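Local coordinates for formiminoglutamase (Trypanosoma cruzi, PDB 4MXR), which probably hydrolyses N-formimino-L-glutamate to glutamate and formamide, as a manganese-dependent member of the arginase family, at residues G120-S125 / T164-L169. The protein carries 1 engineered substitution. Residues are numbered along the deposited sequence; the frame is centred on the assembly and turned at random.
Sequences GGNDQS and TPFRQL. With MN (manganese (II) ion), chain C.
Ser125, the first residue of helix 125-135, faces Pro165 and Phe166 at the start of helix 165-170, and its short side chain is a worked example of one group serving two surfaces. The CB is the apolar half: it comes obliquely to the ring's far carbon, Phe166 CZ, at 3.8 Å, and also touches Pro165 CB at 4.0 Å. A chi1 of -57° swings OG to the side of the backbone N, still 4.1 Å from Phe166 CZ, where it hydrogen-bonds Asp278 and Ser234 on the central sheet. The backbone O of Ser125 meets a methyl instead, Leu169 CD1 at 3.6 Å.

Closer to the bound manganese, Pro165 CG rests 3.5 Å from the carbonyl O of Asn122, the same oxygen that accepts the backbone N-H of Ser125 in the 3-10 turn. No hydrogen bond joins the two segments; they meet through van der Waals contacts. Asn122 is a manganese ligand beside Asp146, Asp150 and Asp236, and Phe166 is backbone-bonded to Asp150, which ties the start of helix 165-170 to the metal site.

In the parallel sheet of this arginase-family fold, the turn 120-125 leaves strand 114-119 and touches strand 274-280, while the Phe166 ring reaches Val142 and Asn144 on strand 141-145.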
loop_
_atom_site.group_PDB
_atom_site.type_symbol
_atom_site.label_atom_id
_atom_site.label_comp_id
_atom_site.label_asym_id
_atom_site.label_seq_id
_atom_site.Cartn_x
_atom_site.Cartn_y
_atom_site.Cartn_z
ATOM N N GLY A 120 9.817 -6.530 -20.108
ATOM C CA GLY A 120 9.246 -7.133 -21.301
ATOM C C GLY A 120 7.900 -7.785 -21.045
ATOM O O GLY A 120 7.589 -8.148 -19.910
ATOM N N GLY A 121 7.106 -7.934 -22.104
ATOM C CA GLY A 121 5.767 -8.493 -22.013
ATOM C C GLY A 121 5.736 -9.987 -21.739
ATOM O O GLY A 121 6.705 -10.699 -22.010
ATOM N N ASN A 122 4.608 -10.463 -21.217
ATOM C CA ASN A 122 4.461 -11.858 -20.810
ATOM C C ASN A 122 4.550 -12.860 -21.965
ATOM O O ASN A 122 4.666 -14.063 -21.737
ATOM C CB ASN A 122 3.147 -12.049 -20.052
ATOM C CG ASN A 122 3.278 -13.007 -18.874
ATOM O OD1 ASN A 122 2.584 -12.861 -17.871
ATOM N ND2 ASN A 122 4.171 -13.982 -18.988
ATOM N N ASP A 123 4.496 -12.370 -23.202
ATOM C CA ASP A 123 4.665 -13.251 -24.354
ATOM C C ASP A 123 6.013 -13.973 -24.321
ATOM O O ASP A 123 6.184 -15.001 -24.977
ATOM C CB ASP A 123 4.485 -12.494 -25.676
ATOM C CG ASP A 123 5.219 -11.165 -25.699
ATOM O OD1 ASP A 123 4.774 -10.228 -24.999
ATOM O OD2 ASP A 123 6.229 -11.049 -26.428
ATOM N N GLN A 124 6.963 -13.440 -23.552
ATOM C CA GLN A 124 8.268 -14.084 -23.418
ATOM C C GLN A 124 8.151 -15.506 -22.862
ATOM O O GLN A 124 9.014 -16.351 -23.103
ATOM C CB GLN A 124 9.225 -13.243 -22.552
ATOM C CG GLN A 124 8.877 -13.175 -21.062
ATOM C CD GLN A 124 9.878 -12.343 -20.267
ATOM O OE1 GLN A 124 10.912 -11.929 -20.793
ATOM N NE2 GLN A 124 9.568 -12.087 -18.999
ATOM N N SER A 125 7.077 -15.769 -22.124
ATOM C CA SER A 125 6.931 -17.043 -21.429
ATOM C C SER A 125 6.692 -18.225 -22.368
ATOM O O SER A 125 6.995 -19.365 -22.019
ATOM C CB SER A 125 5.826 -16.949 -20.377
ATOM O OG SER A 125 6.111 -15.894 -19.475
ATOM N N THR A 164 -1.438 -14.724 -24.493
ATOM C CA THR A 164 -1.575 -16.068 -25.049
ATOM C C THR A 164 -0.512 -17.088 -24.629
ATOM O O THR A 164 -0.608 -18.249 -25.017
ATOM C CB THR A 164 -1.574 -16.038 -26.590
ATOM O OG1 THR A 164 -0.258 -15.720 -27.062
ATOM C CG2 THR A 164 -2.566 -15.015 -27.112
ATOM N N PRO A 165 0.496 -16.679 -23.838
ATOM C CA PRO A 165 1.634 -17.600 -23.712
ATOM C C PRO A 165 1.276 -18.972 -23.149
ATOM O O PRO A 165 1.881 -19.962 -23.560
ATOM C CB PRO A 165 2.580 -16.862 -22.753
ATOM C CG PRO A 165 1.682 -15.964 -21.973
ATOM C CD PRO A 165 0.654 -15.503 -22.962
ATOM N N PHE A 166 0.317 -19.046 -22.231
ATOM C CA PHE A 166 0.031 -20.330 -21.594
ATOM C C PHE A 166 -1.017 -21.162 -22.326
ATOM O O PHE A 166 -1.150 -22.361 -22.082
ATOM C CB PHE A 166 -0.248 -20.152 -20.101
ATOM C CG PHE A 166 0.907 -19.527 -19.376
ATOM C CD1 PHE A 166 1.997 -20.294 -19.002
ATOM C CD2 PHE A 166 0.938 -18.162 -19.138
ATOM C CE1 PHE A 166 3.080 -19.723 -18.367
ATOM C CE2 PHE A 166 2.019 -17.581 -18.502
ATOM C CZ PHE A 166 3.094 -18.362 -18.117
ATOM N N ARG A 167 -1.736 -20.524 -23.245
ATOM C CA ARG A 167 -2.509 -21.269 -24.231
ATOM C C ARG A 167 -1.524 -21.980 -25.162
ATOM O O ARG A 167 -1.698 -23.152 -25.494
ATOM C CB ARG A 167 -3.423 -20.334 -25.027
ATOM C CG ARG A 167 -4.429 -21.056 -25.918
ATOM C CD ARG A 167 -5.560 -20.125 -26.353
ATOM N NE ARG A 167 -6.724 -20.864 -26.838
ATOM C CZ ARG A 167 -7.968 -20.670 -26.409
ATOM N NH1 ARG A 167 -8.223 -19.757 -25.482
ATOM N NH2 ARG A 167 -8.962 -21.392 -26.908
ATOM N N GLN A 168 -0.476 -21.267 -25.567
ATOM C CA GLN A 168 0.545 -21.841 -26.442
ATOM C C GLN A 168 1.231 -23.041 -25.795
ATOM O O GLN A 168 1.520 -24.036 -26.462
ATOM C CB GLN A 168 1.588 -20.789 -26.833
ATOM C CG GLN A 168 1.021 -19.600 -27.592
ATOM C CD GLN A 168 2.077 -18.564 -27.929
ATOM O OE1 GLN A 168 1.959 -17.396 -27.554
ATOM N NE2 GLN A 168 3.118 -18.988 -28.634
ATOM N N LEU A 169 1.492 -22.951 -24.497
ATOM C CA LEU A 169 2.156 -24.046 -23.803
ATOM C C LEU A 169 1.211 -25.215 -23.503
ATOM O O LEU A 169 1.618 -26.375 -23.565
ATOM C CB LEU A 169 2.864 -23.546 -22.538
ATOM C CG LEU A 169 3.923 -22.467 -22.814
ATOM C CD1 LEU A 169 4.545 -21.954 -21.517
ATOM C CD2 LEU A 169 5.012 -22.967 -23.781
HETATM MN MN MN C . 0.530 -12.266 -17.661
HETATM O O HOH W 1 0.509 -10.676 -19.529
HETATM O O HOH W 2 -1.449 -11.093 -17.797
#